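Local coordinates for oligopeptide-binding protein oppA (Lactococcus lactis, PDB 3DRF) that captures oligopeptides in a voluminous cavity and, as the receptor of the OppABCDF ABC transporter, delivers them for uptake into the cell, at residues Asn351-Pro356 and Phe541-Thr546; Gln298-Ser303 and Pro363-Phe368; Lys36-Ser41 and Asp273-Met278. All coordinates share one frame; numbering follows the deposited sequence.

Interaction 1: Asn351-Pro356 and Phe541-Thr546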
# COMPACT_ATOMS: atom_id res chain seq x y z
N ASN A 351 -1.94 8.07 21.53
CA ASN A 351 -3.22 8.73 21.89
C ASN A 351 -4.44 7.87 21.62
O ASN A 351 -5.45 8.35 21.22
CB ASN A 351 -3.32 10.11 21.21
CG ASN A 351 -2.28 11.02 21.70
OD1 ASN A 351 -2.18 11.23 22.88
ND2 ASN A 351 -1.50 11.54 20.84
N GLY A 352 -4.28 6.57 21.84
CA GLY A 352 -5.38 5.63 21.65
C GLY A 352 -5.68 5.21 20.21
O GLY A 352 -6.54 4.40 20.03
N LEU A 353 -4.94 5.71 19.22
CA LEU A 353 -5.28 5.44 17.83
C LEU A 353 -4.67 4.16 17.29
O LEU A 353 -5.21 3.63 16.39
CB LEU A 353 -4.84 6.61 16.98
CG LEU A 353 -5.58 7.91 17.23
CD1 LEU A 353 -4.76 8.99 16.54
CD2 LEU A 353 -6.92 7.84 16.57
N SER A 354 -3.59 3.70 17.89
CA SER A 354 -2.90 2.47 17.43
C SER A 354 -3.15 1.34 18.41
O SER A 354 -2.99 1.51 19.59
CB SER A 354 -1.39 2.70 17.30
OG SER A 354 -1.13 3.65 16.32
N THR A 355 -3.48 0.19 17.88
CA THR A 355 -3.73 -1.01 18.66
C THR A 355 -2.74 -2.10 18.19
O THR A 355 -2.70 -2.40 17.05
CB THR A 355 -5.18 -1.52 18.42
OG1 THR A 355 -6.12 -0.48 18.81
CG2 THR A 355 -5.43 -2.76 19.25
N PRO A 356 -2.02 -2.71 19.12
CA PRO A 356 -1.08 -3.78 18.73
C PRO A 356 -1.84 -4.87 17.94
O PRO A 356 -2.86 -5.34 18.41
CB PRO A 356 -0.61 -4.36 20.08
CG PRO A 356 -0.64 -3.12 21.01
CD PRO A 356 -1.91 -2.40 20.58
N PHE A 541 -2.55 -2.09 14.12
CA PHE A 541 -3.75 -1.60 13.45
C PHE A 541 -3.94 -0.15 13.91
O PHE A 541 -3.41 0.25 14.92
CB PHE A 541 -4.97 -2.43 13.86
CG PHE A 541 -4.86 -3.94 13.60
CD1 PHE A 541 -4.32 -4.48 12.41
CD2 PHE A 541 -5.37 -4.80 14.50
CE1 PHE A 541 -4.30 -5.87 12.23
CE2 PHE A 541 -5.35 -6.15 14.28
CZ PHE A 541 -4.80 -6.66 13.15
N MET A 542 -4.73 0.59 13.15
CA MET A 542 -4.91 2.01 13.42
C MET A 542 -6.27 2.55 13.03
O MET A 542 -6.97 1.98 12.23
CB MET A 542 -3.84 2.82 12.63
CG MET A 542 -3.32 4.12 13.25
SD MET A 542 -1.73 4.46 12.47
CE MET A 542 -2.22 4.55 10.78
N LEU A 543 -6.60 3.66 13.69
CA LEU A 543 -7.64 4.59 13.24
C LEU A 543 -6.96 5.80 12.63
O LEU A 543 -5.98 6.23 13.14
CB LEU A 543 -8.52 5.10 14.41
CG LEU A 543 -9.22 4.06 15.26
CD1 LEU A 543 -10.01 4.75 16.45
CD2 LEU A 543 -10.10 3.29 14.37
N ASN A 544 -7.49 6.29 11.52
CA ASN A 544 -7.08 7.55 10.91
C ASN A 544 -7.91 8.71 11.48
O ASN A 544 -9.03 8.52 11.90
CB ASN A 544 -7.31 7.51 9.38
CG ASN A 544 -6.29 6.64 8.65
OD1 ASN A 544 -5.23 6.43 9.10
ND2 ASN A 544 -6.69 6.11 7.54
N TYR A 545 -7.34 9.92 11.42
CA TYR A 545 -8.09 11.15 11.71
C TYR A 545 -7.64 12.22 10.73
O TYR A 545 -6.55 12.21 10.28
CB TYR A 545 -7.88 11.62 13.16
CG TYR A 545 -6.48 12.17 13.45
CD1 TYR A 545 -6.24 13.53 13.45
CD2 TYR A 545 -5.43 11.31 13.76
CE1 TYR A 545 -5.03 14.04 13.74
CE2 TYR A 545 -4.17 11.81 14.02
CZ TYR A 545 -3.98 13.19 14.02
OH TYR A 545 -2.77 13.68 14.33
N THR A 546 -8.54 13.17 10.47
CA THR A 546 -8.25 14.31 9.60
C THR A 546 -8.92 15.53 10.20
O THR A 546 -10.10 15.57 10.34
CB THR A 546 -8.85 14.07 8.20
OG1 THR A 546 -8.09 13.03 7.57
CG2 THR A 546 -8.78 15.35 7.30
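F541 and T355 form the hydrogen-bonded pair of a short antiparallel strand pairing. F541 N donates to T355 O at 3.0 Å. T355 N returns a bond of the same length to F541 O. That second bond is nearly straight at the hydrogen, 169°, yet the donor is tilted 34° from the carbonyl plane. F541 O also takes a CA-H contact from S354. The ring of F541 packs on I302 and P363.

M542 comes next, as the non-hydrogen-bonded partner of S354. Both side chains point to the same face of the sheet. M542 CG lies 3.8 Å from S354 OG, and the thioether then leads away onto Y301. The M542 backbone bonds to A299 on the neighbouring strand 292-307. In this Venus fly-trap solute-binding protein, strand 541-546 is therefore an inner strand of the mixed sheet, and 354-356, which follows helix 342-349, pairs with its other edge.

L543 N donates to L353 O at 3.0 Å. L353 CD2 touches L543 CB at 3.8 Å, and the two side chains cross at about a right angle. The ring of Y545 meets the other L353 methyl, with CD2 3.7 Å from L353 CD1. Y545 CG sits between its own backbone N and carbonyl carbon (chi1 71°), which brings CG nearer to L353 CD1 than CB is. An alanine in place of L353 would probably open a gap between L543 CB and the Y545 ring, leaving the ring without its methyl neighbour. Y545 OH is fixed by a bond to V279 O, and Y283 meets the ring.

Interaction 2: Gln298-Ser303 and Pro363-Phe368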
# COMPACT_ATOMS: atom_id res chain seq x y z
N GLN A 298 -11.84 3.83 10.57
CA GLN A 298 -10.96 2.64 10.64
C GLN A 298 -10.01 2.66 9.47
O GLN A 298 -10.42 2.80 8.37
CB GLN A 298 -11.76 1.36 10.56
CG GLN A 298 -12.74 1.15 11.68
CD GLN A 298 -13.37 -0.25 11.61
OE1 GLN A 298 -14.10 -0.52 10.73
NE2 GLN A 298 -12.97 -1.11 12.50
N ALA A 299 -8.73 2.62 9.75
CA ALA A 299 -7.71 2.69 8.69
C ALA A 299 -7.65 1.30 7.97
O ALA A 299 -7.64 0.27 8.58
CB ALA A 299 -6.38 3.11 9.22
N MET A 300 -7.60 1.35 6.68
CA MET A 300 -7.38 0.12 5.95
C MET A 300 -5.84 0.00 5.88
O MET A 300 -5.23 0.50 4.97
CB MET A 300 -8.00 0.22 4.58
CG MET A 300 -8.50 -1.13 4.12
SD MET A 300 -9.98 -0.86 3.14
CE MET A 300 -9.24 0.26 2.08
N TYR A 301 -5.28 -0.50 6.98
CA TYR A 301 -3.83 -0.32 7.29
C TYR A 301 -3.28 -1.48 8.10
O TYR A 301 -3.94 -2.03 8.93
CB TYR A 301 -3.68 0.98 8.13
CG TYR A 301 -2.28 1.32 8.68
CD1 TYR A 301 -1.45 2.16 8.01
CD2 TYR A 301 -1.84 0.80 9.89
CE1 TYR A 301 -0.20 2.52 8.57
CE2 TYR A 301 -0.64 1.12 10.42
CZ TYR A 301 0.17 1.98 9.74
OH TYR A 301 1.38 2.34 10.27
N ILE A 302 -2.00 -1.75 7.84
CA ILE A 302 -1.21 -2.62 8.71
C ILE A 302 0.20 -2.10 8.69
O ILE A 302 0.75 -1.71 7.66
CB ILE A 302 -1.25 -4.13 8.23
CG1 ILE A 302 -0.52 -5.10 9.17
CG2 ILE A 302 -0.67 -4.35 6.81
CD1 ILE A 302 -1.16 -5.20 10.50
N SER A 303 0.81 -2.11 9.86
CA SER A 303 2.28 -2.03 9.99
C SER A 303 2.84 -3.38 10.47
O SER A 303 2.20 -4.08 11.15
CB SER A 303 2.77 -0.87 10.85
OG SER A 303 2.30 -1.04 12.20
N PRO A 363 -9.01 -4.89 11.34
CA PRO A 363 -10.42 -4.91 11.81
C PRO A 363 -11.44 -4.45 10.80
O PRO A 363 -12.52 -4.91 10.84
CB PRO A 363 -10.41 -3.93 13.01
CG PRO A 363 -9.02 -4.00 13.58
CD PRO A 363 -8.09 -4.26 12.35
N ILE A 364 -11.08 -3.55 9.91
CA ILE A 364 -12.02 -3.13 8.86
C ILE A 364 -12.61 -4.33 8.07
O ILE A 364 -13.71 -4.30 7.66
CB ILE A 364 -11.41 -2.06 7.92
CG1 ILE A 364 -12.52 -1.47 7.02
CG2 ILE A 364 -10.20 -2.62 7.13
CD1 ILE A 364 -12.17 -0.22 6.43
N PHE A 365 -11.81 -5.39 7.91
CA PHE A 365 -12.25 -6.64 7.27
C PHE A 365 -12.81 -7.62 8.31
O PHE A 365 -12.31 -8.63 8.57
CB PHE A 365 -11.09 -7.27 6.47
CG PHE A 365 -10.49 -6.36 5.43
CD1 PHE A 365 -11.28 -5.73 4.48
CD2 PHE A 365 -9.14 -6.17 5.38
CE1 PHE A 365 -10.75 -4.90 3.56
CE2 PHE A 365 -8.57 -5.33 4.38
CZ PHE A 365 -9.39 -4.70 3.49
N LYS A 366 -13.91 -7.20 8.90
CA LYS A 366 -14.43 -7.79 10.12
C LYS A 366 -14.83 -9.24 9.93
O LYS A 366 -14.70 -10.00 10.84
CB LYS A 366 -15.64 -6.99 10.60
CG LYS A 366 -16.36 -7.61 11.81
CD LYS A 366 -17.68 -6.87 12.11
CE LYS A 366 -18.10 -6.91 13.60
NZ LYS A 366 -18.44 -8.23 14.09
N GLN A 367 -15.28 -9.60 8.74
CA GLN A 367 -15.70 -10.94 8.39
C GLN A 367 -14.53 -11.96 8.46
O GLN A 367 -14.75 -13.12 8.54
CB GLN A 367 -16.40 -10.91 6.98
CG GLN A 367 -17.59 -9.81 6.71
CD GLN A 367 -17.94 -9.45 5.18
OE1 GLN A 367 -17.13 -9.54 4.32
NE2 GLN A 367 -19.15 -9.03 4.94
N PHE A 368 -13.29 -11.48 8.33
CA PHE A 368 -12.15 -12.38 8.18
C PHE A 368 -11.12 -12.36 9.34
O PHE A 368 -10.15 -13.06 9.29
CB PHE A 368 -11.57 -12.21 6.75
CG PHE A 368 -12.54 -12.57 5.66
CD1 PHE A 368 -12.89 -11.69 4.67
CD2 PHE A 368 -13.13 -13.81 5.63
CE1 PHE A 368 -13.77 -12.05 3.72
CE2 PHE A 368 -14.01 -14.17 4.68
CZ PHE A 368 -14.34 -13.30 3.70
O HOH W 1 -14.63 -3.68 12.22
O HOH W 2 -15.54 -3.03 9.45
O HOH W 3 -8.86 -1.41 10.13
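I364 is the central residue, and its branches touch both M300 and Q298. Its CG1 is anti to the backbone N (chi1 -169°), which brings I364 CG1 to 4.1 Å from Q298 OE1. I364 CG2 lies 3.8 Å from M300 CG and also over the centre of the F365 ring. I364 CD1 is 4.0 Å from M300 SD. F365 approaches with the tip of its ring, where CZ is 3.7 Å from M300 CG. The sulfur completes an oblique Met-aromatic contact, with SD 4.9 Å from the centroid of the F365 ring. The amide of Q298 spans the P363-I364 junction, with NE2 3.8 Å from P363 CB and OE1 3.8 Å from I364 CA.

Three waters form the next layer. One links Q298 NE2 to P363 O, and a second links Q298 OE1 to I364 O. The third donates to A299 O at 2.6 Å and accepts from I364 N.

Further out, M300, tied by its backbone to L475, and F365 each centre an inverse gamma turn. Y559 touches I364 and bonds to Q298 O. With no direct hydrogen bond between the segments, the loop probably depends on apolar and sulfur-aromatic packing and on exchangeable water.

Interaction 3: Lys36-Ser41 and Asp273-Met278; sequences KVAYQS and DIINGM
Q40 reaches across the end of a parallel strand pairing to G277 and M278. Its CB lies 3.8 Å from G277 O. CG is anti to the backbone N (chi1 -172°), and the chain runs on extended. CD lies 3.8 Å from M278 CA. OE1 comes to 3.5 Å from M278 CA and accepts a hydrogen bond from V279 N. NE2 lies 3.8 Å from M278 CG, and its polar partners are S263 OG and Q282 OE1. Both ends of this buried amide are thus satisfied, which should fix its rotation.

The backbones behind it run parallel, with the segment axes 23° apart. A38 N donates to I274 O, and A38 O accepts from N276 N at 2.9 Å. Q40 N then donates to N276 O, nearly along the C=O axis. Strand 274-276 is an outermost strand of the five-stranded mixed sheet. Strand 34-40 lies between it and strand 252-258, and V37 and Y39 bond to that other neighbour.

The Y39 ring lies with one face over N276 O and G277 CA, both offset toward the rim. G277 has positive phi and no side chain, and its CA lies 4.1 Å from Y39 CZ. A water bridges Q40 O and G277 O.

At the start of the strands, K36 O accepts from D273 N at 2.8 Å and, weakly, from I274 N. K36 N donates to D273 OD2 at 2.9 Å, using the anti lone pair of that oxygen. The other oxygen, OD1, forms a salt bridge with R551, which probably helps keep the carboxylate charged.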
# COMPACT_ATOMS: atom_id res chain seq x y z
N LYS A 36 -7.40 24.74 0.51
CA LYS A 36 -5.99 24.47 0.76
C LYS A 36 -5.87 23.16 1.54
O LYS A 36 -6.33 23.08 2.65
CB LYS A 36 -5.36 25.61 1.58
CG LYS A 36 -5.27 26.94 0.74
CD LYS A 36 -4.47 27.91 1.49
CE LYS A 36 -5.31 28.22 2.66
NZ LYS A 36 -4.68 29.32 3.53
N VAL A 37 -5.22 22.17 0.96
CA VAL A 37 -5.05 20.85 1.56
C VAL A 37 -3.57 20.51 1.63
O VAL A 37 -2.82 20.87 0.79
CB VAL A 37 -5.79 19.76 0.69
CG1 VAL A 37 -5.86 18.42 1.44
CG2 VAL A 37 -7.21 20.19 0.34
N ALA A 38 -3.19 19.77 2.65
CA ALA A 38 -1.87 19.17 2.75
C ALA A 38 -1.92 17.68 3.11
O ALA A 38 -2.84 17.19 3.69
CB ALA A 38 -0.95 19.96 3.77
N TYR A 39 -0.83 17.02 2.76
CA TYR A 39 -0.50 15.67 3.24
C TYR A 39 0.78 15.75 4.06
O TYR A 39 1.74 16.32 3.64
CB TYR A 39 -0.36 14.69 2.04
CG TYR A 39 -0.37 13.24 2.47
CD1 TYR A 39 -1.53 12.48 2.43
CD2 TYR A 39 0.78 12.64 2.98
CE1 TYR A 39 -1.52 11.16 2.87
CE2 TYR A 39 0.78 11.38 3.38
CZ TYR A 39 -0.37 10.66 3.34
OH TYR A 39 -0.33 9.35 3.76
N GLN A 40 0.74 15.14 5.23
CA GLN A 40 1.90 15.13 6.11
C GLN A 40 2.96 14.14 5.61
O GLN A 40 2.74 12.97 5.51
CB GLN A 40 1.48 14.79 7.54
CG GLN A 40 2.66 14.98 8.54
CD GLN A 40 2.23 14.65 9.94
OE1 GLN A 40 2.23 13.52 10.35
NE2 GLN A 40 1.84 15.67 10.67
N SER A 41 4.09 14.72 5.28
CA SER A 41 5.20 13.96 4.77
C SER A 41 6.51 14.69 5.03
O SER A 41 6.63 15.82 4.72
CB SER A 41 5.03 13.78 3.24
OG SER A 41 6.14 13.07 2.69
N ASP A 273 -6.73 24.15 5.18
CA ASP A 273 -8.08 23.80 5.57
C ASP A 273 -8.19 22.37 6.06
O ASP A 273 -8.97 22.07 6.92
CB ASP A 273 -9.07 24.01 4.42
CG ASP A 273 -9.14 25.44 3.96
OD1 ASP A 273 -9.49 26.27 4.82
OD2 ASP A 273 -8.90 25.74 2.81
N ILE A 274 -7.41 21.49 5.46
CA ILE A 274 -7.45 20.03 5.74
C ILE A 274 -6.01 19.56 5.72
O ILE A 274 -5.29 19.95 4.85
CB ILE A 274 -8.23 19.32 4.63
CG1 ILE A 274 -9.70 19.82 4.54
CG2 ILE A 274 -8.16 17.80 4.80
CD1 ILE A 274 -10.47 19.27 3.40
N ILE A 275 -5.61 18.69 6.66
CA ILE A 275 -4.37 17.91 6.56
C ILE A 275 -4.64 16.42 6.73
O ILE A 275 -5.22 16.01 7.68
CB ILE A 275 -3.28 18.36 7.60
CG1 ILE A 275 -3.03 19.90 7.54
CG2 ILE A 275 -2.01 17.56 7.35
CD1 ILE A 275 -2.02 20.39 8.53
N ASN A 276 -4.23 15.66 5.73
CA ASN A 276 -4.35 14.19 5.72
C ASN A 276 -3.04 13.54 6.10
O ASN A 276 -2.00 14.10 5.90
CB ASN A 276 -4.83 13.73 4.32
CG ASN A 276 -6.28 14.13 4.08
OD1 ASN A 276 -7.13 13.82 4.88
ND2 ASN A 276 -6.53 14.84 3.00
N GLY A 277 -3.13 12.35 6.64
CA GLY A 277 -1.96 11.56 7.00
C GLY A 277 -1.24 11.91 8.29
O GLY A 277 -0.16 11.49 8.49
N MET A 278 -1.89 12.68 9.15
CA MET A 278 -1.22 13.08 10.39
C MET A 278 -0.98 11.93 11.35
O MET A 278 -1.83 11.11 11.51
CB MET A 278 -1.99 14.21 11.10
CG MET A 278 -1.95 15.51 10.31
SD MET A 278 -2.77 16.88 11.21
CE MET A 278 -1.59 17.17 12.57
O HOH W 4 1.81 10.72 6.80

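How the interactions relate
Interactions 1 and 2 meet on neighbouring strands of one sheet, with centres 11 Å apart. M542 O and A299 N are 3.1 Å apart, a probable hydrogen bond, and F541 CG packs on P363 CD at 3.5 Å. Interaction 3 belongs to another sheet, and its centre is 17 Å from that of interaction 1. The far end of 541-546 bridges the two sheets, where T546 OG1 is hydrogen-bonded to N276 OD1 at 3.0 Å. Interactions 2 and 3 do not touch, their nearest atoms being about 8 Å apart. The bound peptide is reached from 298-303, where Y301 OH bonds to its backbone. M542 CE packs against the Y301 ring, so M542 probably helps to place this peptide-binding residue.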